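Local coordinates for protein putative glutathione S-transferase (Corynebacterium glutamicum, PDB 3M1G) that probably acts as a glutathione transferase of the ECM4-like, omega-related kind, at residues Leu176-Met189 against Leu236-Leu248. Sequence-based numbering, arbitrary orientation.
Sequences LYPAELREEMAPVM and LMGDHITEADIRL
Met185 and Met189, both selenomethionines, lie against Ala244 where the helical segments 182-189 and 243-248 run nearly parallel (axes 14° apart, 10.3 Å at closest approach) in the all-helical C-terminal domain of the glutathione transferase fold. CG of Met189 sits 3.8 Å from Ala244 CB; its selenium lies over one face of the Arg247 guanidinium, 3.7 Å above the plane and offset toward the rim, and the bend at chi3 (-56°) turns CE toward Arg247 NH2. Met185 points its CE at Thr242 CB, tip to tip at 4.0 Å, while its CG meets the selenium of Met237. The methyl CE of the doubly bent Met237 lies against the Glu184 carboxylate, 3.5 Å from OE1; Glu184 is salt-bridged to Arg229. Leu176 closes the other end, its CD1 3.9 Å from Ile246 CD1, and its carbonyl O accepts a nearly straight bond from Glu243 N (2.8 Å, 166°). Behind this layer, Asp245 OD2 takes the N-H of N-cap Thr242 on its anti lone pair and OD1 that of Leu236 on its syn one. Glu243 OE2, hydrogen-bonded to Thr158 OG1, is also salt-bridged side-on by Arg247 NE and NH1; Arg247 NH2 donates to a water 2.8 Å away.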
loop_
_atom_site.group_PDB
_atom_site.type_symbol
_atom_site.label_atom_id
_atom_site.label_comp_id
_atom_site.label_asym_id
_atom_site.label_seq_id
_atom_site.Cartn_x
_atom_site.Cartn_y
_atom_site.Cartn_z
ATOM N N LEU A 176 30.972 1.208 -15.058
ATOM C CA LEU A 176 29.897 1.571 -14.121
ATOM C C LEU A 176 30.367 2.575 -13.045
ATOM O O LEU A 176 29.552 3.128 -12.305
ATOM C CB LEU A 176 29.336 0.307 -13.424
ATOM C CG LEU A 176 28.710 -0.696 -14.389
ATOM C CD1 LEU A 176 28.365 -2.014 -13.691
ATOM C CD2 LEU A 176 27.398 -0.074 -15.087
ATOM N N TYR A 177 31.673 2.780 -12.941
ATOM C CA TYR A 177 32.237 3.634 -11.886
ATOM C C TYR A 177 33.355 4.508 -12.467
ATOM O O TYR A 177 34.536 4.363 -12.100
ATOM C CB TYR A 177 32.758 2.763 -10.767
ATOM C CG TYR A 177 33.069 3.494 -9.454
ATOM C CD1 TYR A 177 32.097 4.279 -8.823
ATOM C CD2 TYR A 177 34.304 3.373 -8.829
ATOM C CE1 TYR A 177 32.354 4.928 -7.615
ATOM C CE2 TYR A 177 34.577 4.030 -7.582
ATOM C CZ TYR A 177 33.579 4.805 -7.004
ATOM O OH TYR A 177 33.752 5.471 -5.808
ATOM N N PRO A 178 33.001 5.378 -13.407
ATOM C CA PRO A 178 34.037 6.119 -14.129
ATOM C C PRO A 178 34.713 7.207 -13.292
ATOM O O PRO A 178 34.035 7.919 -12.527
ATOM C CB PRO A 178 33.268 6.779 -15.269
ATOM C CG PRO A 178 31.865 6.550 -15.021
ATOM C CD PRO A 178 31.652 5.760 -13.831
ATOM N N ALA A 179 36.022 7.327 -13.476
ATOM C CA ALA A 179 36.877 8.228 -12.714
ATOM C C ALA A 179 36.299 9.626 -12.554
ATOM O O ALA A 179 36.307 10.172 -11.455
ATOM C CB ALA A 179 38.306 8.300 -13.360
ATOM N N GLU A 180 35.748 10.187 -13.619
ATOM C CA GLU A 180 35.300 11.590 -13.605
ATOM C C GLU A 180 34.026 11.803 -12.791
ATOM O O GLU A 180 33.642 12.954 -12.566
ATOM C CB GLU A 180 34.963 12.102 -15.014
ATOM C CG GLU A 180 35.658 11.392 -16.171
ATOM C CD GLU A 180 34.955 10.089 -16.576
ATOM O OE1 GLU A 180 33.754 10.128 -16.954
ATOM O OE2 GLU A 180 35.643 9.044 -16.536
ATOM N N LEU A 181 33.318 10.730 -12.430
ATOM C CA LEU A 181 32.052 10.881 -11.708
ATOM C C LEU A 181 32.178 10.483 -10.245
ATOM O O LEU A 181 31.228 10.690 -9.491
ATOM C CB LEU A 181 30.939 10.020 -12.367
ATOM C CG LEU A 181 30.550 10.351 -13.814
ATOM C CD1 LEU A 181 29.476 9.380 -14.332
ATOM C CD2 LEU A 181 30.084 11.786 -13.914
ATOM N N ARG A 182 33.309 9.876 -9.856
ATOM C CA ARG A 182 33.443 9.249 -8.524
ATOM C C ARG A 182 33.256 10.238 -7.370
ATOM O O ARG A 182 32.601 9.927 -6.364
ATOM C CB ARG A 182 34.787 8.530 -8.360
ATOM C CG ARG A 182 34.901 7.286 -9.203
ATOM C CD ARG A 182 36.249 6.564 -9.054
ATOM N NE ARG A 182 36.385 5.690 -10.203
ATOM C CZ ARG A 182 37.519 5.206 -10.693
ATOM N NH1 ARG A 182 38.664 5.471 -10.107
ATOM N NH2 ARG A 182 37.507 4.461 -11.802
ATOM N N GLU A 183 33.822 11.423 -7.538
ATOM C CA GLU A 183 33.709 12.484 -6.541
ATOM C C GLU A 183 32.296 12.960 -6.314
ATOM O O GLU A 183 31.900 13.084 -5.191
ATOM C CB GLU A 183 34.542 13.725 -6.911
ATOM C CG GLU A 183 35.867 13.740 -6.267
ATOM C CD GLU A 183 36.569 15.133 -6.292
ATOM O OE1 GLU A 183 37.801 15.094 -6.248
ATOM O OE2 GLU A 183 35.929 16.223 -6.335
ATOM N N GLU A 184 31.560 13.309 -7.361
ATOM C CA GLU A 184 30.143 13.720 -7.191
ATOM C C GLU A 184 29.291 12.538 -6.769
ATOM O O GLU A 184 28.303 12.716 -6.110
ATOM C CB GLU A 184 29.504 14.346 -8.447
ATOM C CG GLU A 184 28.027 14.884 -8.211
ATOM C CD GLU A 184 27.196 15.031 -9.497
ATOM O OE1 GLU A 184 27.761 14.911 -10.601
ATOM O OE2 GLU A 184 25.969 15.258 -9.399
HETATM N N MSE A 185 29.688 11.323 -7.132
HETATM C CA MSE A 185 28.874 10.149 -6.809
HETATM C C MSE A 185 28.872 9.847 -5.305
HETATM O O MSE A 185 27.869 9.331 -4.760
HETATM C CB MSE A 185 29.348 8.917 -7.584
HETATM C CG MSE A 185 28.282 7.887 -7.802
HETATM SE SE MSE A 185 28.835 6.273 -8.784
HETATM C CE MSE A 185 29.660 7.128 -10.351
ATOM N N ALA A 186 29.979 10.157 -4.624
ATOM C CA ALA A 186 30.115 9.719 -3.252
ATOM C C ALA A 186 28.986 10.281 -2.363
ATOM O O ALA A 186 28.322 9.511 -1.668
ATOM C CB ALA A 186 31.566 10.037 -2.651
ATOM N N PRO A 187 28.751 11.605 -2.377
ATOM C CA PRO A 187 27.671 12.061 -1.489
ATOM C C PRO A 187 26.260 11.607 -1.885
ATOM O O PRO A 187 25.417 11.379 -1.008
ATOM C CB PRO A 187 27.769 13.594 -1.541
ATOM C CG PRO A 187 28.680 13.905 -2.679
ATOM C CD PRO A 187 29.580 12.722 -2.847
ATOM N N VAL A 188 26.004 11.492 -3.181
ATOM C CA VAL A 188 24.733 11.011 -3.660
ATOM C C VAL A 188 24.460 9.595 -3.134
ATOM O O VAL A 188 23.381 9.319 -2.612
ATOM C CB VAL A 188 24.655 11.071 -5.195
ATOM C CG1 VAL A 188 23.404 10.330 -5.677
ATOM C CG2 VAL A 188 24.703 12.564 -5.686
HETATM N N MSE A 189 25.450 8.719 -3.216
HETATM C CA MSE A 189 25.283 7.352 -2.732
HETATM C C MSE A 189 25.156 7.305 -1.193
HETATM O O MSE A 189 24.371 6.498 -0.672
HETATM C CB MSE A 189 26.408 6.460 -3.219
HETATM C CG MSE A 189 26.410 6.330 -4.747
HETATM SE SE MSE A 189 27.620 4.945 -5.446
HETATM C CE MSE A 189 29.308 5.538 -4.653
ATOM N N LEU A 236 20.847 8.368 -12.215
ATOM C CA LEU A 236 21.280 9.226 -11.086
ATOM C C LEU A 236 22.435 10.147 -11.428
ATOM O O LEU A 236 22.464 11.284 -10.944
ATOM C CB LEU A 236 21.658 8.404 -9.879
ATOM C CG LEU A 236 20.459 7.784 -9.133
ATOM C CD1 LEU A 236 20.959 6.739 -8.143
ATOM C CD2 LEU A 236 19.588 8.887 -8.457
HETATM N N MSE A 237 23.394 9.640 -12.218
HETATM C CA MSE A 237 24.567 10.400 -12.591
HETATM C C MSE A 237 24.562 10.792 -14.079
HETATM O O MSE A 237 25.624 10.952 -14.678
HETATM C CB MSE A 237 25.834 9.603 -12.275
HETATM C CG MSE A 237 25.901 9.048 -10.855
HETATM SE SE MSE A 237 25.711 10.433 -9.475
HETATM C CE MSE A 237 27.159 11.507 -9.961
ATOM N N GLY A 238 23.393 10.923 -14.682
ATOM C CA GLY A 238 23.308 11.465 -16.039
ATOM C C GLY A 238 22.838 10.466 -17.085
ATOM O O GLY A 238 21.873 9.750 -16.875
ATOM N N ASP A 239 23.563 10.396 -18.194
ATOM C CA ASP A 239 23.054 9.704 -19.375
ATOM C C ASP A 239 23.109 8.182 -19.303
ATOM O O ASP A 239 22.384 7.535 -20.043
ATOM C CB ASP A 239 23.836 10.147 -20.619
ATOM C CG ASP A 239 23.447 11.537 -21.096
ATOM O OD1 ASP A 239 22.396 12.049 -20.660
ATOM O OD2 ASP A 239 24.194 12.091 -21.916
ATOM N N HIS A 240 24.003 7.629 -18.482
ATOM C CA HIS A 240 24.214 6.182 -18.423
ATOM C C HIS A 240 24.146 5.609 -17.003
ATOM O O HIS A 240 24.388 6.309 -16.026
ATOM C CB HIS A 240 25.562 5.790 -19.101
ATOM C CG HIS A 240 25.724 6.357 -20.485
ATOM N ND1 HIS A 240 24.777 6.165 -21.469
ATOM C CD2 HIS A 240 26.695 7.135 -21.040
ATOM C CE1 HIS A 240 25.158 6.800 -22.576
ATOM N NE2 HIS A 240 26.303 7.417 -22.334
ATOM N N ILE A 241 23.855 4.314 -16.926
ATOM C CA ILE A 241 23.785 3.588 -15.666
ATOM C C ILE A 241 25.166 3.548 -14.992
ATOM O O ILE A 241 26.197 3.363 -15.660
ATOM C CB ILE A 241 23.261 2.151 -15.876
ATOM C CG1 ILE A 241 21.803 2.220 -16.323
ATOM C CG2 ILE A 241 23.459 1.263 -14.587
ATOM C CD1 ILE A 241 21.187 0.917 -16.840
ATOM N N THR A 242 25.173 3.804 -13.685
ATOM C CA THR A 242 26.373 3.699 -12.854
ATOM C C THR A 242 26.101 2.898 -11.580
ATOM O O THR A 242 24.964 2.507 -11.281
ATOM C CB THR A 242 26.884 5.102 -12.417
ATOM O OG1 THR A 242 25.845 5.780 -11.684
ATOM C CG2 THR A 242 27.339 5.970 -13.638
ATOM N N GLU A 243 27.169 2.634 -10.836
ATOM C CA GLU A 243 27.096 2.071 -9.503
ATOM C C GLU A 243 25.979 2.658 -8.625
ATOM O O GLU A 243 25.371 1.921 -7.846
ATOM C CB GLU A 243 28.451 2.281 -8.807
ATOM C CG GLU A 243 28.553 1.915 -7.335
ATOM C CD GLU A 243 28.817 0.412 -7.056
ATOM O OE1 GLU A 243 29.133 -0.333 -8.006
ATOM O OE2 GLU A 243 28.740 0.006 -5.861
ATOM N N ALA A 244 25.797 3.977 -8.666
ATOM C CA ALA A 244 24.717 4.639 -7.914
ATOM C C ALA A 244 23.327 4.053 -8.169
ATOM O O ALA A 244 22.545 3.842 -7.234
ATOM C CB ALA A 244 24.734 6.184 -8.193
ATOM N N ASP A 245 23.024 3.750 -9.434
ATOM C CA ASP A 245 21.735 3.150 -9.810
ATOM C C ASP A 245 21.629 1.708 -9.301
ATOM O O ASP A 245 20.568 1.252 -8.834
ATOM C CB ASP A 245 21.566 3.217 -11.329
ATOM C CG ASP A 245 21.727 4.606 -11.877
ATOM O OD1 ASP A 245 20.902 5.494 -11.530
ATOM O OD2 ASP A 245 22.686 4.819 -12.682
ATOM N N ILE A 246 22.758 0.988 -9.300
ATOM C CA ILE A 246 22.790 -0.355 -8.803
ATOM C C ILE A 246 22.556 -0.417 -7.277
ATOM O O ILE A 246 22.050 -1.423 -6.774
ATOM C CB ILE A 246 24.099 -0.993 -9.233
ATOM C CG1 ILE A 246 24.048 -1.160 -10.786
ATOM C CG2 ILE A 246 24.344 -2.319 -8.521
ATOM C CD1 ILE A 246 25.347 -1.221 -11.432
ATOM N N ARG A 247 22.919 0.647 -6.557
ATOM C CA ARG A 247 22.650 0.755 -5.142
ATOM C C ARG A 247 21.222 1.255 -4.839
ATOM O O ARG A 247 20.665 0.920 -3.807
ATOM C CB ARG A 247 23.648 1.667 -4.473
ATOM C CG ARG A 247 25.034 1.064 -4.508
ATOM C CD ARG A 247 25.997 1.847 -3.674
ATOM N NE ARG A 247 27.369 1.420 -3.919
ATOM C CZ ARG A 247 28.428 1.803 -3.207
ATOM N NH1 ARG A 247 29.627 1.348 -3.542
ATOM N NH2 ARG A 247 28.311 2.639 -2.178
ATOM N N LEU A 248 20.600 1.982 -5.748
ATOM C CA LEU A 248 19.224 2.465 -5.517
ATOM C C LEU A 248 18.154 1.419 -5.946
ATOM O O LEU A 248 17.198 1.173 -5.215
ATOM C CB LEU A 248 19.004 3.805 -6.203
ATOM C CG LEU A 248 17.586 4.391 -6.157
ATOM C CD1 LEU A 248 17.111 4.570 -4.703
ATOM C CD2 LEU A 248 17.515 5.698 -6.952
HETATM O O HOH W 1 26.180 3.706 -0.696
#